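Local atomic coordinates of EH1AB1 (Metagenome, PDB entry 6RB0), a protein that probably hydrolyses carboxylic esters as a serine esterase of the alpha/beta hydrolase fold, bound here to a hexylphosphonate ester. Residues G103-G108 / I131-A136; L265-D270 / H300-L305. All coordinates share one frame; numbering follows the deposited sequence.

Contact 1: residues G103-G108 / I131-A136; sequences GGFVIG and IDYRLA. With MHH (methyl hydrogen (R)-hexylphosphonate), chain E.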
loop_
_atom_site.group_PDB
_atom_site.type_symbol
_atom_site.label_atom_id
_atom_site.label_comp_id
_atom_site.label_asym_id
_atom_site.label_seq_id
_atom_site.Cartn_x
_atom_site.Cartn_y
_atom_site.Cartn_z
ATOM N N GLY A 103 8.942 20.875 4.390
ATOM C CA GLY A 103 9.757 21.905 5.061
ATOM C C GLY A 103 8.902 22.948 5.770
ATOM O O GLY A 103 9.308 24.122 5.797
ATOM N N GLY A 104 7.749 22.539 6.299
ATOM C CA GLY A 104 6.880 23.352 7.168
ATOM C C GLY A 104 6.393 24.609 6.485
ATOM O O GLY A 104 5.970 25.523 7.198
ATOM N N PHE A 105 6.443 24.641 5.151
ATOM C CA PHE A 105 6.084 25.814 4.318
ATOM C C PHE A 105 7.127 26.916 4.479
ATOM O O PHE A 105 6.840 28.059 4.080
ATOM C CB PHE A 105 4.706 26.346 4.711
ATOM C CG PHE A 105 3.598 25.361 4.464
ATOM C CD1 PHE A 105 3.208 25.050 3.169
ATOM C CD2 PHE A 105 2.957 24.739 5.522
ATOM C CE1 PHE A 105 2.190 24.137 2.940
ATOM C CE2 PHE A 105 1.931 23.835 5.292
ATOM C CZ PHE A 105 1.547 23.537 4.002
ATOM N N VAL A 106 8.297 26.584 5.022
ATOM C CA VAL A 106 9.364 27.586 5.297
ATOM C C VAL A 106 10.651 27.200 4.559
ATOM O O VAL A 106 11.294 28.097 3.999
ATOM C CB VAL A 106 9.589 27.722 6.814
ATOM C CG1 VAL A 106 10.760 28.633 7.144
ATOM C CG2 VAL A 106 8.323 28.203 7.506
ATOM N N ILE A 107 11.034 25.928 4.611
ATOM C CA ILE A 107 12.314 25.428 4.034
ATOM C C ILE A 107 11.990 24.371 2.981
ATOM O O ILE A 107 10.795 24.059 2.788
ATOM C CB ILE A 107 13.239 24.862 5.125
ATOM C CG1 ILE A 107 12.685 23.554 5.690
ATOM C CG2 ILE A 107 13.478 25.911 6.197
ATOM C CD1 ILE A 107 13.446 22.993 6.855
ATOM N N GLY A 108 13.045 23.847 2.360
ATOM C CA GLY A 108 12.960 22.919 1.229
ATOM C C GLY A 108 12.796 23.676 -0.069
ATOM O O GLY A 108 12.435 24.870 -0.036
ATOM N N ILE A 131 7.507 21.134 -7.634
ATOM C CA ILE A 131 7.022 22.539 -7.671
ATOM C C ILE A 131 7.780 23.341 -6.621
ATOM O O ILE A 131 7.929 22.851 -5.487
ATOM C CB ILE A 131 5.499 22.582 -7.458
ATOM C CG1 ILE A 131 4.774 21.741 -8.511
ATOM C CG2 ILE A 131 4.996 24.014 -7.415
ATOM C CD1 ILE A 131 4.978 22.208 -9.936
ATOM N N ASP A 132 8.248 24.518 -7.023
ATOM C CA ASP A 132 8.974 25.475 -6.157
ATOM C C ASP A 132 7.969 26.557 -5.755
ATOM O O ASP A 132 7.924 27.620 -6.392
ATOM C CB ASP A 132 10.221 26.003 -6.861
ATOM C CG ASP A 132 11.210 26.674 -5.922
ATOM O OD1 ASP A 132 11.596 26.030 -4.910
ATOM O OD2 ASP A 132 11.595 27.829 -6.208
ATOM N N TYR A 133 7.133 26.239 -4.772
ATOM C CA TYR A 133 6.039 27.128 -4.309
ATOM C C TYR A 133 6.645 28.191 -3.390
ATOM O O TYR A 133 7.735 27.965 -2.836
ATOM C CB TYR A 133 4.932 26.305 -3.651
ATOM C CG TYR A 133 5.379 25.429 -2.508
ATOM C CD1 TYR A 133 5.650 24.076 -2.687
ATOM C CD2 TYR A 133 5.504 25.947 -1.230
ATOM C CE1 TYR A 133 6.062 23.272 -1.635
ATOM C CE2 TYR A 133 5.895 25.152 -0.166
ATOM C CZ TYR A 133 6.165 23.807 -0.362
ATOM O OH TYR A 133 6.539 23.036 0.698
ATOM N N ARG A 134 5.955 29.318 -3.239
ATOM C CA ARG A 134 6.405 30.431 -2.363
ATOM C C ARG A 134 6.411 29.942 -0.912
ATOM O O ARG A 134 5.529 29.142 -0.535
ATOM C CB ARG A 134 5.526 31.672 -2.532
ATOM C CG ARG A 134 5.853 32.501 -3.767
ATOM C CD ARG A 134 4.853 33.629 -3.910
ATOM N NE ARG A 134 3.508 33.074 -4.043
ATOM C CZ ARG A 134 2.385 33.700 -3.706
ATOM N NH1 ARG A 134 2.431 34.931 -3.220
ATOM N NH2 ARG A 134 1.216 33.095 -3.859
ATOM N N LEU A 135 7.404 30.395 -0.151
ATOM C CA LEU A 135 7.655 29.960 1.238
ATOM C C LEU A 135 7.407 31.130 2.198
ATOM O O LEU A 135 7.633 32.299 1.814
ATOM C CB LEU A 135 9.097 29.458 1.339
ATOM C CG LEU A 135 9.437 28.223 0.505
ATOM C CD1 LEU A 135 10.935 27.965 0.508
ATOM C CD2 LEU A 135 8.692 27.003 1.017
ATOM N N ALA A 136 6.929 30.790 3.393
ATOM C CA ALA A 136 6.926 31.645 4.601
ATOM C C ALA A 136 8.360 31.749 5.115
ATOM O O ALA A 136 9.162 30.858 4.867
ATOM C CB ALA A 136 6.011 31.036 5.644
HETATM C C1 MHH E . 6.414 19.324 8.753
HETATM C C2 MHH E . 5.857 20.668 9.219
HETATM C C3 MHH E . 4.330 20.762 9.110
HETATM C C7 MHH E . 9.843 18.130 7.434
HETATM P P MHH E . 7.313 19.137 7.176
HETATM O O1 MHH E . 8.888 19.160 7.677
HETATM O O2 MHH E . 6.949 20.063 6.040
HETATM C C4 MHH E . 3.829 22.152 8.697
HETATM C C5 MHH E . 2.901 22.803 9.720
HETATM C C6 MHH E . 1.718 23.445 9.016
#
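Phe105 and Val106 meet Leu135 and Ala136 through their backbones, two irregular loops whose touching parts run 115° apart and come nearest at Val106 and Ala136, with 4.8 Å between their CA atoms. One hydrogen bond joins them: Ala136 N gives its proton to Phe105 O at 2.8 Å. A CA-H...O contact from Val106 CA to Ala136 O, 3.3 Å long, runs the other way, so each loop both gives and receives. Leu135 fills the angle between the chains. Its CG stands anti to its own carbonyl carbon (chi1 -64°), and the isobutyl group lies against carbonyl groups of the other loop, CD1 being 3.5 Å from Gly108 O. The Val106 side chain heads away from the other loop, yet its CG2 still lies 4.1 Å from Ala136 CB. Tyr133 points toward the 103-108 loop, and its CE2 comes to 4.3 Å from CD1 of Phe105; its hydroxyl is hydrogen-bonded to the carbonyl of His101.

The 103-108 loop also meets the phosphonate. Gly103 N and Gly104 N both donate hydrogen bonds to MHH O2, the second at 2.6 Å, and Ala176 N also hydrogen-bonds to MHH, an arrangement consistent with the oxyanion hole formed by the HGGG motif in hormone-sensitive-lipase-like hydrolases. Phe105 meets the end of the hexyl chain, MHH C6, with its ring edge. Gly103 O, receiving the N-H groups of Val106 and Ile107, keeps the turn tight.

The 103-108 loop lies between strand 94-100 and helix 114-124, while segment 131-136 leaves the end of the adjacent parallel strand 127-132. Helix 43-57 packs on Val106, Ile107 and Leu135, helix 226-236 on Val106 and Ile107, and helix 143-157 on Phe105 and Tyr133.

Contact 2: residues L265-D270 / H300-L305; sequences LTAGYD and HGFFSL. With MHH (methyl hydrogen (R)-hexylphosphonate), chain E.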
loop_
_atom_site.group_PDB
_atom_site.type_symbol
_atom_site.label_atom_id
_atom_site.label_comp_id
_atom_site.label_asym_id
_atom_site.label_seq_id
_atom_site.Cartn_x
_atom_site.Cartn_y
_atom_site.Cartn_z
ATOM N N LEU A 265 1.121 7.533 3.993
ATOM C CA LEU A 265 2.266 6.918 4.698
ATOM C C LEU A 265 2.504 7.690 5.993
ATOM O O LEU A 265 2.554 8.933 5.942
ATOM C CB LEU A 265 3.496 6.969 3.793
ATOM C CG LEU A 265 4.739 6.306 4.379
ATOM C CD1 LEU A 265 5.628 5.731 3.291
ATOM C CD2 LEU A 265 5.504 7.276 5.257
ATOM N N THR A 266 2.643 6.972 7.105
ATOM C CA THR A 266 3.070 7.536 8.408
ATOM C C THR A 266 4.384 6.874 8.831
ATOM O O THR A 266 4.674 5.743 8.375
ATOM C CB THR A 266 1.966 7.406 9.463
ATOM O OG1 THR A 266 1.608 6.029 9.588
ATOM C CG2 THR A 266 0.734 8.223 9.131
ATOM N N ALA A 267 5.174 7.594 9.630
ATOM C CA ALA A 267 6.332 7.061 10.373
ATOM C C ALA A 267 5.901 6.834 11.824
ATOM O O ALA A 267 5.106 7.640 12.344
ATOM C CB ALA A 267 7.493 8.009 10.266
ATOM N N GLY A 268 6.384 5.756 12.435
ATOM C CA GLY A 268 5.993 5.320 13.789
ATOM C C GLY A 268 6.266 6.373 14.849
ATOM O O GLY A 268 5.390 6.546 15.729
ATOM N N TYR A 269 7.422 7.049 14.772
ATOM C CA TYR A 269 7.922 8.010 15.793
ATOM C C TYR A 269 7.755 9.442 15.297
ATOM O O TYR A 269 8.639 10.282 15.501
ATOM C CB TYR A 269 9.377 7.700 16.141
ATOM C CG TYR A 269 9.503 6.500 17.037
ATOM C CD1 TYR A 269 9.412 6.646 18.416
ATOM C CD2 TYR A 269 9.642 5.218 16.518
ATOM C CE1 TYR A 269 9.509 5.552 19.260
ATOM C CE2 TYR A 269 9.745 4.113 17.351
ATOM C CZ TYR A 269 9.668 4.285 18.725
ATOM O OH TYR A 269 9.742 3.216 19.567
ATOM N N ASP A 270 6.621 9.710 14.670
ATOM C CA ASP A 270 6.310 11.019 14.051
ATOM C C ASP A 270 5.140 11.622 14.815
ATOM O O ASP A 270 4.107 10.981 14.950
ATOM C CB ASP A 270 6.020 10.831 12.562
ATOM C CG ASP A 270 5.712 12.113 11.814
ATOM O OD1 ASP A 270 5.616 13.181 12.461
ATOM O OD2 ASP A 270 5.571 12.028 10.579
ATOM N N HIS A 300 9.780 11.210 11.329
ATOM C CA HIS A 300 9.426 12.242 10.330
ATOM C C HIS A 300 10.668 12.633 9.526
ATOM O O HIS A 300 11.701 12.907 10.163
ATOM C CB HIS A 300 8.874 13.465 11.044
ATOM C CG HIS A 300 8.190 14.375 10.099
ATOM N ND1 HIS A 300 6.916 14.119 9.664
ATOM C CD2 HIS A 300 8.613 15.484 9.462
ATOM C CE1 HIS A 300 6.555 15.058 8.822
ATOM N NE2 HIS A 300 7.580 15.911 8.683
ATOM N N GLY A 301 10.568 12.675 8.193
ATOM C CA GLY A 301 11.661 13.112 7.302
ATOM C C GLY A 301 12.361 11.954 6.611
ATOM O O GLY A 301 13.112 12.214 5.673
ATOM N N PHE A 302 12.109 10.710 7.016
ATOM C CA PHE A 302 12.908 9.542 6.560
ATOM C C PHE A 302 12.757 9.340 5.046
ATOM O O PHE A 302 13.661 8.762 4.427
ATOM C CB PHE A 302 12.533 8.288 7.347
ATOM C CG PHE A 302 11.314 7.540 6.876
ATOM C CD1 PHE A 302 10.037 7.986 7.179
ATOM C CD2 PHE A 302 11.449 6.343 6.193
ATOM C CE1 PHE A 302 8.919 7.276 6.767
ATOM C CE2 PHE A 302 10.333 5.631 5.780
ATOM C CZ PHE A 302 9.069 6.098 6.071
ATOM N N PHE A 303 11.654 9.805 4.467
ATOM C CA PHE A 303 11.325 9.656 3.028
ATOM C C PHE A 303 12.358 10.384 2.160
ATOM O O PHE A 303 12.559 9.974 0.989
ATOM C CB PHE A 303 9.932 10.225 2.771
ATOM C CG PHE A 303 9.307 9.863 1.453
ATOM C CD1 PHE A 303 9.294 10.763 0.403
ATOM C CD2 PHE A 303 8.683 8.640 1.287
ATOM C CE1 PHE A 303 8.688 10.436 -0.796
ATOM C CE2 PHE A 303 8.068 8.320 0.089
ATOM C CZ PHE A 303 8.072 9.218 -0.948
ATOM N N SER A 304 12.974 11.438 2.697
ATOM C CA SER A 304 13.979 12.251 1.971
ATOM C C SER A 304 15.363 12.197 2.638
ATOM O O SER A 304 16.306 12.642 1.986
ATOM C CB SER A 304 13.498 13.671 1.786
ATOM O OG SER A 304 13.160 14.274 3.026
ATOM N N LEU A 305 15.512 11.629 3.841
ATOM C CA LEU A 305 16.837 11.475 4.519
ATOM C C LEU A 305 17.460 10.127 4.153
ATOM O O LEU A 305 17.935 9.428 5.055
ATOM C CB LEU A 305 16.672 11.572 6.036
ATOM C CG LEU A 305 16.375 12.965 6.570
ATOM C CD1 LEU A 305 15.890 12.880 8.012
ATOM C CD2 LEU A 305 17.602 13.860 6.450
HETATM C C1 MHH E . 6.414 19.324 8.753
HETATM C C2 MHH E . 5.857 20.668 9.219
HETATM C C3 MHH E . 4.330 20.762 9.110
HETATM C C7 MHH E . 9.843 18.130 7.434
HETATM P P MHH E . 7.313 19.137 7.176
HETATM O O1 MHH E . 8.888 19.160 7.677
HETATM O O2 MHH E . 6.949 20.063 6.040
HETATM C C4 MHH E . 3.829 22.152 8.697
HETATM C C5 MHH E . 2.901 22.803 9.720
HETATM C C6 MHH E . 1.718 23.445 9.016
HETATM O O HOH W 1 9.676 12.018 13.886
#
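The acid and base of a probable Ser-His-Asp triad meet here: Asp270, in the loop after strand 262-267, and His300, in the loop after strand 290-295, with Ser175 OG hydrogen-bonded to the far side of the imidazole at NE2. His300 ND1 donates to Asp270 OD2 over 2.6 Å, and the N-H points nearly straight at the oxygen, at 172°. The acceptor lies in the plane of the imidazole, whereas the proton arrives from above the carboxylate plane; the two flat groups are turned 70° against each other. Both side chains extend with CG anti to the backbone N (chi1 -165° for His300), which carries the carboxylate across to the ring. The other carboxylate oxygen, OD1, caps Leu272 N at the start of the turn into helix 273-285 and so helps fix the group's rotation. A water ties the backbones together, donating to Tyr269 O and accepting from His300 N at 2.7 Å.

Beside the polar pair the contact is apolar. Leu265 CD2 approaches the edge of the Phe302 ring, 3.7 Å from CE1, and Ala267 CB lies 3.8 Å from that same CE1. The ring also packs on Ala315 of helix 310-326.

The edge of His300 also meets the methoxy carbon of MHH, NE2 lying 3.4 Å from MHH C7. A histidine held in line by a buried carboxylate, and hydrogen-bonded to the serine through its other nitrogen, is what charge relay requires, consistent with proton transfer between serine and the departing alcohol.

Both contacts are buried, and both lie at ends of strands of the same mixed sheet, yet they touch different parts of one ligand, their nearest atoms being about 7 Å apart. Contact 1 is made by loops beyond strands 94-100 and 127-132, and its cohesion is mainly backbone to backbone, with aliphatic groups laid on carbonyls; its offer to MHH is a pair of N-H groups and a ring edge. Contact 2 follows strands 262-267 and 290-295 and depends on a hydrogen-bonded histidine-carboxylate pair next to an apolar patch. The former probably stabilises the oxyanion, while the latter probably moves the proton, and the presumed nucleophile Ser175 links their roles.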